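Long-range contact in TATA-box-binding protein (Sulfolobus acidocaldarius, PDB 1MP9), which probably binds the TATA box near the transcription start of archaeal genes, acting as a general factor for RNA polymerase: residues K10-L24 / P102-H116. Residues are numbered along the deposited sequence; the frame is centred on the assembly and turned at random.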
# COMPACT_ATOMS: atom_id res chain seq x y z
N LYS A 10 -3.95 -23.18 -0.47
CA LYS A 10 -4.34 -23.41 0.91
C LYS A 10 -4.51 -22.08 1.62
O LYS A 10 -4.48 -22.01 2.85
CB LYS A 10 -3.26 -24.23 1.63
CG LYS A 10 -3.00 -25.64 1.05
CD LYS A 10 -4.13 -26.60 1.39
CE LYS A 10 -4.30 -26.73 2.90
NZ LYS A 10 -5.52 -27.52 3.26
N ALA A 11 -4.69 -21.01 0.85
CA ALA A 11 -4.82 -19.69 1.47
C ALA A 11 -6.11 -19.55 2.24
O ALA A 11 -7.16 -20.04 1.81
CB ALA A 11 -4.74 -18.61 0.40
N VAL A 12 -6.02 -18.90 3.39
CA VAL A 12 -7.16 -18.66 4.27
C VAL A 12 -7.34 -17.15 4.41
O VAL A 12 -6.39 -16.41 4.74
CB VAL A 12 -6.91 -19.28 5.66
CG1 VAL A 12 -8.06 -18.91 6.62
CG2 VAL A 12 -6.78 -20.82 5.52
N VAL A 13 -8.56 -16.70 4.14
CA VAL A 13 -8.90 -15.30 4.19
C VAL A 13 -9.70 -14.99 5.45
O VAL A 13 -10.59 -15.74 5.82
CB VAL A 13 -9.77 -14.89 2.96
CG1 VAL A 13 -10.24 -13.41 3.10
CG2 VAL A 13 -8.97 -15.07 1.65
N ASN A 14 -9.36 -13.88 6.12
CA ASN A 14 -10.07 -13.45 7.31
C ASN A 14 -10.44 -11.97 7.17
O ASN A 14 -9.58 -11.15 6.85
CB ASN A 14 -9.18 -13.63 8.53
CG ASN A 14 -9.92 -13.41 9.82
OD1 ASN A 14 -10.88 -14.13 10.13
ND2 ASN A 14 -9.49 -12.41 10.60
N ILE A 15 -11.71 -11.62 7.39
CA ILE A 15 -12.11 -10.21 7.33
C ILE A 15 -11.78 -9.59 8.67
O ILE A 15 -12.21 -10.07 9.71
CB ILE A 15 -13.57 -10.06 7.05
CG1 ILE A 15 -13.84 -10.63 5.66
CG2 ILE A 15 -13.99 -8.54 7.15
CD1 ILE A 15 -15.25 -10.46 5.17
N GLU A 16 -10.96 -8.54 8.64
CA GLU A 16 -10.55 -7.86 9.86
C GLU A 16 -11.49 -6.70 10.18
O GLU A 16 -11.71 -6.39 11.34
CB GLU A 16 -9.13 -7.32 9.69
CG GLU A 16 -8.05 -8.39 9.40
CD GLU A 16 -7.96 -9.43 10.51
OE1 GLU A 16 -8.48 -9.16 11.61
OE2 GLU A 16 -7.37 -10.51 10.29
N ASN A 17 -12.01 -6.02 9.16
CA ASN A 17 -12.86 -4.88 9.42
C ASN A 17 -13.60 -4.44 8.18
O ASN A 17 -13.11 -4.60 7.06
CB ASN A 17 -12.04 -3.67 9.90
CG ASN A 17 -12.93 -2.53 10.36
OD1 ASN A 17 -13.93 -2.77 11.03
ND2 ASN A 17 -12.57 -1.29 10.03
N ILE A 18 -14.77 -3.89 8.39
CA ILE A 18 -15.56 -3.38 7.28
C ILE A 18 -15.91 -1.94 7.62
O ILE A 18 -16.29 -1.64 8.76
CB ILE A 18 -16.86 -4.17 7.10
CG1 ILE A 18 -16.54 -5.62 6.72
CG2 ILE A 18 -17.74 -3.47 6.03
CD1 ILE A 18 -17.74 -6.51 6.69
N VAL A 19 -15.75 -1.03 6.67
CA VAL A 19 -16.14 0.36 6.91
C VAL A 19 -17.30 0.57 5.96
O VAL A 19 -17.16 0.33 4.75
CB VAL A 19 -15.00 1.40 6.57
CG1 VAL A 19 -15.51 2.85 6.85
CG2 VAL A 19 -13.77 1.14 7.42
N ALA A 20 -18.44 0.98 6.50
CA ALA A 20 -19.61 1.21 5.65
C ALA A 20 -20.28 2.54 5.99
O ALA A 20 -20.08 3.11 7.06
CB ALA A 20 -20.66 0.04 5.82
N THR A 21 -21.12 2.98 5.06
CA THR A 21 -21.86 4.21 5.17
C THR A 21 -23.36 3.92 5.23
O THR A 21 -23.86 3.03 4.55
CB THR A 21 -21.56 5.09 3.94
OG1 THR A 21 -20.34 5.80 4.17
CG2 THR A 21 -22.64 6.08 3.71
N VAL A 22 -24.08 4.67 6.08
CA VAL A 22 -25.52 4.52 6.19
C VAL A 22 -26.08 5.91 6.07
O VAL A 22 -25.81 6.77 6.91
CB VAL A 22 -25.97 3.92 7.54
CG1 VAL A 22 -27.52 3.84 7.58
CG2 VAL A 22 -25.39 2.55 7.72
N THR A 23 -26.86 6.14 5.02
CA THR A 23 -27.43 7.46 4.81
C THR A 23 -28.78 7.55 5.48
O THR A 23 -29.67 6.75 5.21
CB THR A 23 -27.54 7.77 3.31
OG1 THR A 23 -26.26 7.58 2.70
CG2 THR A 23 -27.97 9.21 3.10
N LEU A 24 -28.92 8.50 6.39
CA LEU A 24 -30.19 8.66 7.10
C LEU A 24 -31.08 9.70 6.42
O LEU A 24 -32.11 10.10 6.96
CB LEU A 24 -29.95 9.05 8.56
CG LEU A 24 -29.16 8.04 9.38
CD1 LEU A 24 -29.21 8.41 10.85
CD2 LEU A 24 -29.74 6.65 9.17
N PRO A 102 -32.99 3.15 5.43
CA PRO A 102 -31.66 3.67 5.14
C PRO A 102 -30.87 2.63 4.36
O PRO A 102 -30.97 1.44 4.62
CB PRO A 102 -31.07 3.91 6.52
CG PRO A 102 -31.74 2.84 7.36
CD PRO A 102 -33.17 2.93 6.88
N LYS A 103 -30.10 3.06 3.38
CA LYS A 103 -29.31 2.11 2.62
C LYS A 103 -27.92 2.04 3.23
O LYS A 103 -27.41 3.01 3.76
CB LYS A 103 -29.20 2.53 1.14
CG LYS A 103 -30.52 2.45 0.36
CD LYS A 103 -30.27 2.78 -1.11
CE LYS A 103 -31.54 2.68 -1.94
NZ LYS A 103 -31.29 3.02 -3.38
N ILE A 104 -27.31 0.87 3.12
CA ILE A 104 -25.98 0.63 3.66
C ILE A 104 -25.02 0.38 2.52
O ILE A 104 -25.22 -0.54 1.74
CB ILE A 104 -25.99 -0.63 4.53
CG1 ILE A 104 -26.86 -0.40 5.77
CG2 ILE A 104 -24.59 -1.00 4.92
CD1 ILE A 104 -26.97 -1.65 6.65
N GLN A 105 -23.96 1.18 2.42
CA GLN A 105 -22.99 0.97 1.36
C GLN A 105 -21.60 0.69 1.94
O GLN A 105 -21.08 1.44 2.76
CB GLN A 105 -22.90 2.19 0.43
CG GLN A 105 -24.24 2.56 -0.19
CD GLN A 105 -24.15 3.66 -1.25
OE1 GLN A 105 -23.53 3.48 -2.30
NE2 GLN A 105 -24.78 4.80 -0.97
N ILE A 106 -21.00 -0.40 1.50
CA ILE A 106 -19.66 -0.71 1.97
C ILE A 106 -18.65 0.20 1.29
O ILE A 106 -18.62 0.32 0.06
CB ILE A 106 -19.27 -2.18 1.69
CG1 ILE A 106 -20.15 -3.09 2.54
CG2 ILE A 106 -17.77 -2.41 2.05
CD1 ILE A 106 -19.86 -4.58 2.40
N GLN A 107 -17.85 0.85 2.12
CA GLN A 107 -16.80 1.75 1.64
C GLN A 107 -15.47 1.04 1.51
O GLN A 107 -14.74 1.29 0.58
CB GLN A 107 -16.63 2.95 2.58
CG GLN A 107 -17.89 3.79 2.70
CD GLN A 107 -18.40 4.19 1.33
OE1 GLN A 107 -17.64 4.69 0.52
NE2 GLN A 107 -19.68 3.95 1.06
N ASN A 108 -15.14 0.16 2.44
CA ASN A 108 -13.87 -0.56 2.34
C ASN A 108 -13.92 -1.80 3.22
O ASN A 108 -14.60 -1.81 4.24
CB ASN A 108 -12.67 0.30 2.83
CG ASN A 108 -11.31 -0.42 2.65
OD1 ASN A 108 -10.41 -0.34 3.51
ND2 ASN A 108 -11.15 -1.08 1.54
N ILE A 109 -13.19 -2.82 2.81
CA ILE A 109 -13.09 -4.04 3.57
C ILE A 109 -11.61 -4.26 3.79
O ILE A 109 -10.82 -4.15 2.85
CB ILE A 109 -13.65 -5.23 2.79
CG1 ILE A 109 -15.16 -5.05 2.59
CG2 ILE A 109 -13.36 -6.53 3.57
CD1 ILE A 109 -15.81 -6.19 1.82
N VAL A 110 -11.19 -4.50 5.03
CA VAL A 110 -9.77 -4.78 5.24
C VAL A 110 -9.75 -6.24 5.64
O VAL A 110 -10.49 -6.66 6.53
CB VAL A 110 -9.15 -3.95 6.40
CG1 VAL A 110 -7.67 -4.44 6.62
CG2 VAL A 110 -9.19 -2.42 6.06
N ALA A 111 -8.93 -7.04 4.98
CA ALA A 111 -8.86 -8.46 5.33
C ALA A 111 -7.44 -8.87 5.43
O ALA A 111 -6.54 -8.17 4.95
CB ALA A 111 -9.51 -9.34 4.23
N SER A 112 -7.23 -10.01 6.07
CA SER A 112 -5.89 -10.57 6.14
C SER A 112 -6.00 -11.93 5.45
O SER A 112 -7.11 -12.43 5.18
CB SER A 112 -5.40 -10.76 7.57
OG SER A 112 -6.27 -11.59 8.31
N ALA A 113 -4.84 -12.49 5.10
CA ALA A 113 -4.80 -13.81 4.51
C ALA A 113 -3.52 -14.49 4.91
O ALA A 113 -2.52 -13.83 5.25
CB ALA A 113 -4.88 -13.74 2.99
N ASN A 114 -3.57 -15.81 4.88
CA ASN A 114 -2.40 -16.64 5.14
C ASN A 114 -2.27 -17.50 3.91
O ASN A 114 -3.13 -18.37 3.68
CB ASN A 114 -2.63 -17.56 6.31
CG ASN A 114 -1.67 -17.31 7.43
OD1 ASN A 114 -1.70 -16.23 8.07
ND2 ASN A 114 -0.80 -18.29 7.69
N LEU A 115 -1.21 -17.31 3.14
CA LEU A 115 -1.02 -18.10 1.93
C LEU A 115 -0.46 -19.47 2.28
O LEU A 115 -0.53 -20.37 1.48
CB LEU A 115 -0.04 -17.43 0.97
CG LEU A 115 -0.50 -16.09 0.38
CD1 LEU A 115 0.63 -15.53 -0.50
CD2 LEU A 115 -1.75 -16.29 -0.45
N HIS A 116 0.10 -19.62 3.48
CA HIS A 116 0.66 -20.91 3.91
C HIS A 116 1.81 -21.43 3.10
O HIS A 116 1.97 -22.64 2.87
CB HIS A 116 -0.45 -21.96 3.99
CG HIS A 116 -1.30 -21.82 5.20
ND1 HIS A 116 -0.89 -22.26 6.44
CD2 HIS A 116 -2.48 -21.18 5.40
CE1 HIS A 116 -1.77 -21.89 7.35
NE2 HIS A 116 -2.75 -21.23 6.75
O HOH W 1 -1.82 -21.40 -0.65
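Ile18 and Ile109 face each other at the middle of two long antiparallel strands. Ile18 CG2 meets Ile106 CG2 at 4.1 Å, and Ile15 CG2 lies 4.2 Å from Ile109 CG2. All four isoleucines share a chi1 near -65°, which sets CG2 anti to the backbone N and brings that methyl up to the other strand. On the same face, Val22 CG2 runs alongside Ile104 CG1 (3.8 Å), while its CG1 packs on Pro102.

The backbone ladder carries two classic beta bulges. Val110 O accepts from both Glu16 N and Asn17 N; Val19 O likewise takes Gln107 N and Asn108 N.

At the polar edge the Glu16 chain, bent at chi2 (-60°), brings OE2 against the Ser112 hydroxyl. Ser112 OG donates to the anti lone pair of Glu16 OE2 at 2.5 Å, and Asn14 ND2 reaches the same oxygen from above the carboxylate plane (2.9 Å). An alanine in place of Glu16 would probably leave the Ser112 hydroxyl and the Asn14 amide without their shared acceptor. Asn17, on the same face as Val19 and Val110, hydrogen-bonds through ND2 to Thr72 and to Glu134 of the second subunit, which packs on part of that face; turned away from the helices, it grips TATA-box DNA in TBP relatives and probably does so here.

The pair joins the two halves of the saddle-shaped TBP fold at the centre of its antiparallel sheet. Strand 68-72 flanks 12-23 and strand 159-165 flanks 103-114; helix 77-93 packs on Ala20, Val22 and Ile104, and helix 168-184 on Val13, Ile15 and Ala111.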